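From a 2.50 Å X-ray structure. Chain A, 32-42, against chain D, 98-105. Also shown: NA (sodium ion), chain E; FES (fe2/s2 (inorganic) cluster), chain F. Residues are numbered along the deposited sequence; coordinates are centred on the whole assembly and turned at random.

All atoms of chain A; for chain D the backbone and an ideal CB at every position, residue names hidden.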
ATOM      1  N   VAL A  32     -11.042  -9.241  -3.807  1.00 62.32           N
ATOM      2  CA  VAL A  32     -10.687  -8.645  -2.528  1.00 61.45           C
ATOM      3  C   VAL A  32     -10.277  -7.209  -2.730  1.00 61.94           C
ATOM      4  O   VAL A  32      -9.825  -6.813  -3.778  1.00 60.42           O
ATOM      5  CB  VAL A  32      -9.466  -9.352  -1.949  1.00 62.56           C
ATOM      6  CG1 VAL A  32      -9.756 -10.815  -1.679  1.00 59.85           C
ATOM      7  CG2 VAL A  32      -8.281  -9.229  -2.940  1.00 59.05           C
ATOM      8  N   GLN A  33     -10.350  -6.411  -1.708  1.00 61.63           N
ATOM      9  CA  GLN A  33      -9.671  -5.188  -1.869  1.00 60.81           C
ATOM     10  C   GLN A  33      -8.943  -4.839  -0.578  1.00 59.00           C
ATOM     11  O   GLN A  33      -9.275  -5.281   0.508  1.00 58.82           O
ATOM     12  CB  GLN A  33     -10.655  -4.132  -2.316  1.00 62.90           C
ATOM     13  CG  GLN A  33     -11.635  -3.754  -1.192  1.00 69.38           C
ATOM     14  CD  GLN A  33     -12.769  -2.761  -1.649  1.00 76.73           C
ATOM     15  OE1 GLN A  33     -13.970  -3.045  -1.456  1.00 79.22           O
ATOM     16  NE2 GLN A  33     -12.378  -1.598  -2.193  1.00 74.65           N
ATOM     17  N   PRO A  34      -7.902  -4.038  -0.695  1.00 58.43           N
ATOM     18  CA  PRO A  34      -7.189  -3.691   0.523  1.00 57.48           C
ATOM     19  C   PRO A  34      -8.125  -3.030   1.508  1.00 59.32           C
ATOM     20  O   PRO A  34      -8.988  -2.283   1.071  1.00 58.27           O
ATOM     21  CB  PRO A  34      -6.179  -2.627   0.038  1.00 57.60           C
ATOM     22  CG  PRO A  34      -6.091  -2.829  -1.489  1.00 53.49           C
ATOM     23  CD  PRO A  34      -7.359  -3.389  -1.923  1.00 55.20           C
ATOM     24  N   SER A  35      -7.947  -3.274   2.826  1.00 59.96           N
ATOM     25  CA  SER A  35      -8.883  -2.773   3.763  1.00 60.46           C
ATOM     26  C   SER A  35      -8.225  -2.299   5.016  1.00 60.84           C
ATOM     27  O   SER A  35      -7.110  -2.672   5.238  1.00 61.59           O
ATOM     28  CB  SER A  35      -9.922  -3.839   4.020  1.00 60.28           C
ATOM     29  OG  SER A  35      -9.405  -4.783   4.832  1.00 63.59           O
ATOM     30  N   GLU A  36      -8.871  -1.402   5.767  1.00 60.50           N
ATOM     31  CA  GLU A  36      -8.377  -0.923   7.044  1.00 60.47           C
ATOM     32  C   GLU A  36      -8.306  -1.997   8.120  1.00 60.60           C
ATOM     33  O   GLU A  36      -7.224  -2.309   8.652  1.00 61.26           O
ATOM     34  CB  GLU A  36      -9.184   0.235   7.502  1.00 58.98           C
ATOM     35  CG  GLU A  36      -9.169   1.189   6.447  1.00 64.41           C
ATOM     36  CD  GLU A  36      -7.987   2.205   6.582  1.00 74.07           C
ATOM     37  OE1 GLU A  36      -7.922   2.909   7.631  1.00 80.29           O
ATOM     38  OE2 GLU A  36      -7.155   2.337   5.639  1.00 75.18           O
ATOM     39  N   CYS A  37      -9.429  -2.591   8.469  1.00 61.71           N
ATOM     40  CA  CYS A  37      -9.379  -3.808   9.311  1.00 61.09           C
ATOM     41  C   CYS A  37      -8.576  -4.835   8.505  1.00 59.57           C
ATOM     42  O   CYS A  37      -8.788  -4.936   7.299  1.00 60.50           O
ATOM     43  CB  CYS A  37     -10.807  -4.309   9.663  1.00 60.43           C
ATOM     44  SG  CYS A  37     -11.637  -3.041  10.556  1.00 63.15           S
ATOM     45  N   GLY A  38      -7.594  -5.483   9.104  1.00 57.36           N
ATOM     46  CA  GLY A  38      -6.951  -6.591   8.389  1.00 58.12           C
ATOM     47  C   GLY A  38      -6.205  -6.133   7.159  1.00 59.54           C
ATOM     48  O   GLY A  38      -5.747  -4.964   7.089  1.00 59.06           O
ATOM     49  N   ASP A  39      -6.079  -7.045   6.191  1.00 59.15           N
ATOM     50  CA  ASP A  39      -5.441  -6.697   4.982  1.00 59.69           C
ATOM     51  C   ASP A  39      -6.400  -6.615   3.822  1.00 61.63           C
ATOM     52  O   ASP A  39      -6.264  -5.722   3.018  1.00 63.29           O
ATOM     53  CB  ASP A  39      -4.445  -7.754   4.639  1.00 60.83           C
ATOM     54  CG  ASP A  39      -3.126  -7.597   5.382  1.00 62.79           C
ATOM     55  OD1 ASP A  39      -2.946  -6.708   6.188  1.00 63.24           O
ATOM     56  OD2 ASP A  39      -2.266  -8.447   5.197  1.00 67.89           O
ATOM     57  N   TRP A  40      -7.339  -7.542   3.706  1.00 61.97           N
ATOM     58  CA  TRP A  40      -8.161  -7.668   2.561  1.00 64.43           C
ATOM     59  C   TRP A  40      -9.595  -7.712   3.022  1.00 65.92           C
ATOM     60  O   TRP A  40      -9.887  -8.386   4.058  1.00 68.27           O
ATOM     61  CB  TRP A  40      -7.904  -9.010   1.863  1.00 65.15           C
ATOM     62  CG  TRP A  40      -6.559  -9.150   1.323  1.00 66.55           C
ATOM     63  CD1 TRP A  40      -5.602 -10.029   1.722  1.00 66.23           C
ATOM     64  CD2 TRP A  40      -5.999  -8.412   0.229  1.00 70.07           C
ATOM     65  NE1 TRP A  40      -4.462  -9.878   0.939  1.00 69.63           N
ATOM     66  CE2 TRP A  40      -4.678  -8.878   0.034  1.00 68.52           C
ATOM     67  CE3 TRP A  40      -6.482  -7.375  -0.602  1.00 71.32           C
ATOM     68  CZ2 TRP A  40      -3.843  -8.366  -0.966  1.00 65.80           C
ATOM     69  CZ3 TRP A  40      -5.644  -6.845  -1.588  1.00 65.36           C
ATOM     70  CH2 TRP A  40      -4.336  -7.350  -1.757  1.00 66.23           C
ATOM     71  N   ARG A  41     -10.481  -7.021   2.301  1.00 64.25           N
ATOM     72  CA  ARG A  41     -11.877  -7.115   2.567  1.00 63.60           C
ATOM     73  C   ARG A  41     -12.482  -7.722   1.306  1.00 64.08           C
ATOM     74  O   ARG A  41     -12.117  -7.332   0.187  1.00 63.23           O
ATOM     75  CB  ARG A  41     -12.444  -5.753   2.855  1.00 63.78           C
ATOM     76  CG  ARG A  41     -13.853  -5.695   3.512  1.00 66.87           C
ATOM     77  CD  ARG A  41     -14.632  -4.669   2.671  1.00 78.56           C
ATOM     78  NE  ARG A  41     -16.088  -4.584   2.796  1.00 80.90           N
ATOM     79  CZ  ARG A  41     -16.666  -4.243   3.933  1.00 84.13           C
ATOM     80  NH1 ARG A  41     -15.897  -3.993   5.001  1.00 81.36           N
ATOM     81  NH2 ARG A  41     -17.998  -4.158   4.005  1.00 86.94           N
ATOM     82  N   TYR A  42     -13.383  -8.712   1.470  1.00 64.14           N
ATOM     83  CA  TYR A  42     -14.115  -9.294   0.321  1.00 62.62           C
ATOM     84  C   TYR A  42     -14.900  -8.216  -0.406  1.00 61.77           C
ATOM     85  O   TYR A  42     -15.391  -7.247   0.163  1.00 61.48           O
ATOM     86  CB  TYR A  42     -15.003 -10.503   0.708  1.00 62.87           C
ATOM     87  CG  TYR A  42     -14.289 -11.534   1.580  1.00 62.29           C
ATOM     88  CD1 TYR A  42     -14.236 -11.372   2.951  1.00 62.65           C
ATOM     89  CD2 TYR A  42     -13.671 -12.654   1.041  1.00 62.14           C
ATOM     90  CE1 TYR A  42     -13.568 -12.246   3.748  1.00 64.92           C
ATOM     91  CE2 TYR A  42     -13.013 -13.580   1.857  1.00 63.33           C
ATOM     92  CZ  TYR A  42     -12.952 -13.365   3.227  1.00 65.53           C
ATOM     93  OH  TYR A  42     -12.318 -14.236   4.134  1.00 68.30           O
TER
ATOM     94  N   UNK D  98      -4.818   2.439  -5.217  1.00 87.25           N
ATOM     95  CA  UNK D  98      -4.621   3.396  -4.122  1.00 86.18           C
ATOM     96  C   UNK D  98      -5.924   3.595  -3.395  1.00 85.21           C
ATOM     97  O   UNK D  98      -6.408   4.768  -3.355  1.00 84.33           O
ATOM     98  CB  UNK D  98      -4.088   4.734  -4.638  1.00 86.18           C
ATOM     99  N   UNK D  99      -6.462   2.473  -2.848  1.00 82.12           N
ATOM    100  CA  UNK D  99      -7.901   2.342  -2.557  1.00 79.78           C
ATOM    101  C   UNK D  99      -8.072   1.314  -1.476  1.00 77.15           C
ATOM    102  O   UNK D  99      -7.719   0.164  -1.596  1.00 76.50           O
ATOM    103  CB  UNK D  99      -8.702   1.953  -3.801  1.00 79.78           C
ATOM    104  N   UNK D 100      -8.552   1.811  -0.374  1.00 74.15           N
ATOM    105  CA  UNK D 100      -8.654   1.054   0.803  1.00 72.37           C
ATOM    106  C   UNK D 100     -10.085   1.127   1.331  1.00 68.46           C
ATOM    107  O   UNK D 100     -10.724   2.166   1.381  1.00 66.84           O
ATOM    108  CB  UNK D 100      -7.639   1.542   1.838  1.00 72.37           C
ATOM    109  N   UNK D 101     -10.631  -0.024   1.656  1.00 66.79           N
ATOM    110  CA  UNK D 101     -12.018  -0.049   2.101  1.00 63.12           C
ATOM    111  C   UNK D 101     -12.108   0.073   3.678  1.00 60.74           C
ATOM    112  O   UNK D 101     -11.304  -0.518   4.403  1.00 57.59           O
ATOM    113  CB  UNK D 101     -12.682  -1.340   1.616  1.00 63.12           C
ATOM    114  N   UNK D 102     -13.014   0.907   4.190  1.00 59.11           N
ATOM    115  CA  UNK D 102     -13.011   1.255   5.625  1.00 58.87           C
ATOM    116  C   UNK D 102     -13.754   0.157   6.326  1.00 59.43           C
ATOM    117  O   UNK D 102     -14.155  -0.819   5.715  1.00 60.75           O
ATOM    118  CB  UNK D 102     -13.645   2.620   5.902  1.00 58.87           C
ATOM    119  N   UNK D 103     -13.981   0.301   7.619  1.00 60.22           N
ATOM    120  CA  UNK D 103     -14.628  -0.751   8.421  1.00 58.61           C
ATOM    121  C   UNK D 103     -16.129  -0.742   8.201  1.00 59.53           C
ATOM    122  O   UNK D 103     -16.748   0.336   8.166  1.00 58.08           O
ATOM    123  CB  UNK D 103     -14.317  -0.570   9.908  1.00 58.61           C
ATOM    124  N   UNK D 104     -16.712  -1.943   8.110  1.00 59.80           N
ATOM    125  CA  UNK D 104     -18.139  -2.129   7.860  1.00 58.23           C
ATOM    126  C   UNK D 104     -18.947  -1.960   9.140  1.00 58.77           C
ATOM    127  O   UNK D 104     -20.145  -2.030   9.078  1.00 57.33           O
ATOM    128  CB  UNK D 104     -18.399  -3.509   7.253  1.00 58.23           C
ATOM    129  N   UNK D 105     -18.303  -1.734  10.299  1.00 57.53           N
ATOM    130  CA  UNK D 105     -19.024  -1.815  11.553  1.00 57.23           C
ATOM    131  C   UNK D 105     -19.341  -0.498  12.211  1.00 55.98           C
ATOM    132  O   UNK D 105     -18.606   0.456  12.057  1.00 55.87           O
ATOM    133  CB  UNK D 105     -18.221  -2.669  12.536  1.00 57.23           C
TER
HETATM  134 NA    NA E1002      -5.365  -2.487   7.316  1.00 54.71          NA
HETATM  135 FE1  FES F 500     -13.845  -3.850  10.381  1.00 51.56          FE
HETATM  136 FE2  FES F 500     -14.677  -6.367   9.896  1.00 50.42          FE
HETATM  137  S1  FES F 500     -14.426  -5.383  11.774  1.00 46.72           S
HETATM  138  S2  FES F 500     -14.250  -4.765   8.588  1.00 49.16           S

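At position 98 the CA-to-CB bond points away from chain A and nothing of chain A lies within 5.5 Å of the ideal CB, so this contact hardly limits the choice. The residue is D:Ser98, whose OG is hydrogen-bonded elsewhere in the structure.

Position 99 points sideways, its ideal CB 5.4 Å from A:Gln33 NE2. A side chain of medium length, polar or aliphatic, could lie beside that amide. D:Gln99 does so, with its CG 4.3 Å from A:Gln33 NE2, while its backbone O sits 3.4 Å from A:Pro34 CG.

Position 100 also points sideways, its ideal CB 3.9 Å from A:Glu36 OE2 and 4.1 Å from A:Pro34 O. With chain A so near, a small or beta-branched residue such as Ser, Thr or Val would suit a strand here. D:Thr100 places CG2 3.0 Å from A:Glu36 OE2, a close contact, shorter than usual for a methyl and an oxygen, and OG1 3.7 Å from A:Ser35 N.

Position 101 points toward chain A, and its backbone makes a single bridge with A:Ser35: its N donates to A:Pro34 O and its O accepts from A:Glu36 N, both at 2.9 Å. With the backbone held this way, the ideal CB lies 3.6 Å from A:Gln33 CD and 4.0 Å from A:Arg41 CD, a crowded site for which Ala, Ser or Cys would serve. It is D:Cys101, chi1 t, with SG 3.3 Å from A:Arg41 CD. A water donates to D:Cys101 O and accepts from A:Cys37 N, both at 3.1 Å.

Position 102 has phi/psi of -84/-175, which does not demand glycine. An ideal CB would point away, 4.7 Å from A:Glu36 CG, so a small residue seems possible as well. D:Gly102 packs its CA 3.9 Å from A:Glu36 CG.

At position 103 the ideal CB is 3.7 Å from A:Cys37 SG, beside an iron that this thiolate already binds. A metal ligand is called for, Cys above all, with His or Asp conceivable. D:Cys103 SG binds FE1 at 2.2 Å and A:Cys37 SG binds it at 2.4 Å, so one iron joins the two chains.

At position 104 an ideal CB would come within 3.3 Å of A:Arg41 NH2, which favours the smallest residue. D:Gly104 brings its N to the edge of the guanidinium, 3.8 Å from A:Arg41 NH1.

Position 105 has no chain A atom within 5.5 Å of its ideal CB, so chain A leaves the choice open, and the nearby cluster would suit a nonpolar or polar side chain alike. D:Met105 CG lies 3.8 Å from FES S1, and its N donates to D:Cys103 SG at 3.6 Å.

Chain D 98-105: SQTCGCGM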
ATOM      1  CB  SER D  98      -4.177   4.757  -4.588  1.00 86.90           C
ATOM      2  OG  SER D  98      -4.199   5.583  -3.425  1.00 89.59           O
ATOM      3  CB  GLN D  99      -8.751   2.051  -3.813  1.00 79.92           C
ATOM      4  CG  GLN D  99     -10.262   1.877  -3.575  1.00 84.20           C
ATOM      5  CD  GLN D  99     -11.059   3.123  -3.027  1.00 89.86           C
ATOM      6  OE1 GLN D  99     -11.109   4.245  -3.637  1.00 91.15           O
ATOM      7  NE2 GLN D  99     -11.768   2.877  -1.898  1.00 91.21           N
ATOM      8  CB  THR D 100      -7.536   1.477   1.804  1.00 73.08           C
ATOM      9  OG1 THR D 100      -7.215   0.348   2.613  1.00 76.62           O
ATOM     10  CG2 THR D 100      -8.016   2.572   2.724  1.00 74.38           C
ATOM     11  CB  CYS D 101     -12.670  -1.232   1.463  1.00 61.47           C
ATOM     12  SG  CYS D 101     -14.334  -1.428   2.061  1.00 68.38           S
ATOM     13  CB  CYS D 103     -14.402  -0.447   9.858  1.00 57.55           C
ATOM     14  SG  CYS D 103     -14.792  -1.881  10.851  1.00 59.78           S
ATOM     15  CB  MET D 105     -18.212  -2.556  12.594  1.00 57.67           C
ATOM     16  CG  MET D 105     -17.990  -4.066  12.390  1.00 62.70           C
ATOM     17  SD  MET D 105     -19.327  -5.047  11.668  1.00 74.14           S
ATOM     18  CE  MET D 105     -18.814  -4.824   9.953  1.00 75.23           C
TER
HETATM   19  O   HOH W   1     -11.793  -2.715   6.500  1.00 60.60           O
HETATM   20  O   HOH W   2      -4.363  -3.086   9.653  1.00 54.72           O
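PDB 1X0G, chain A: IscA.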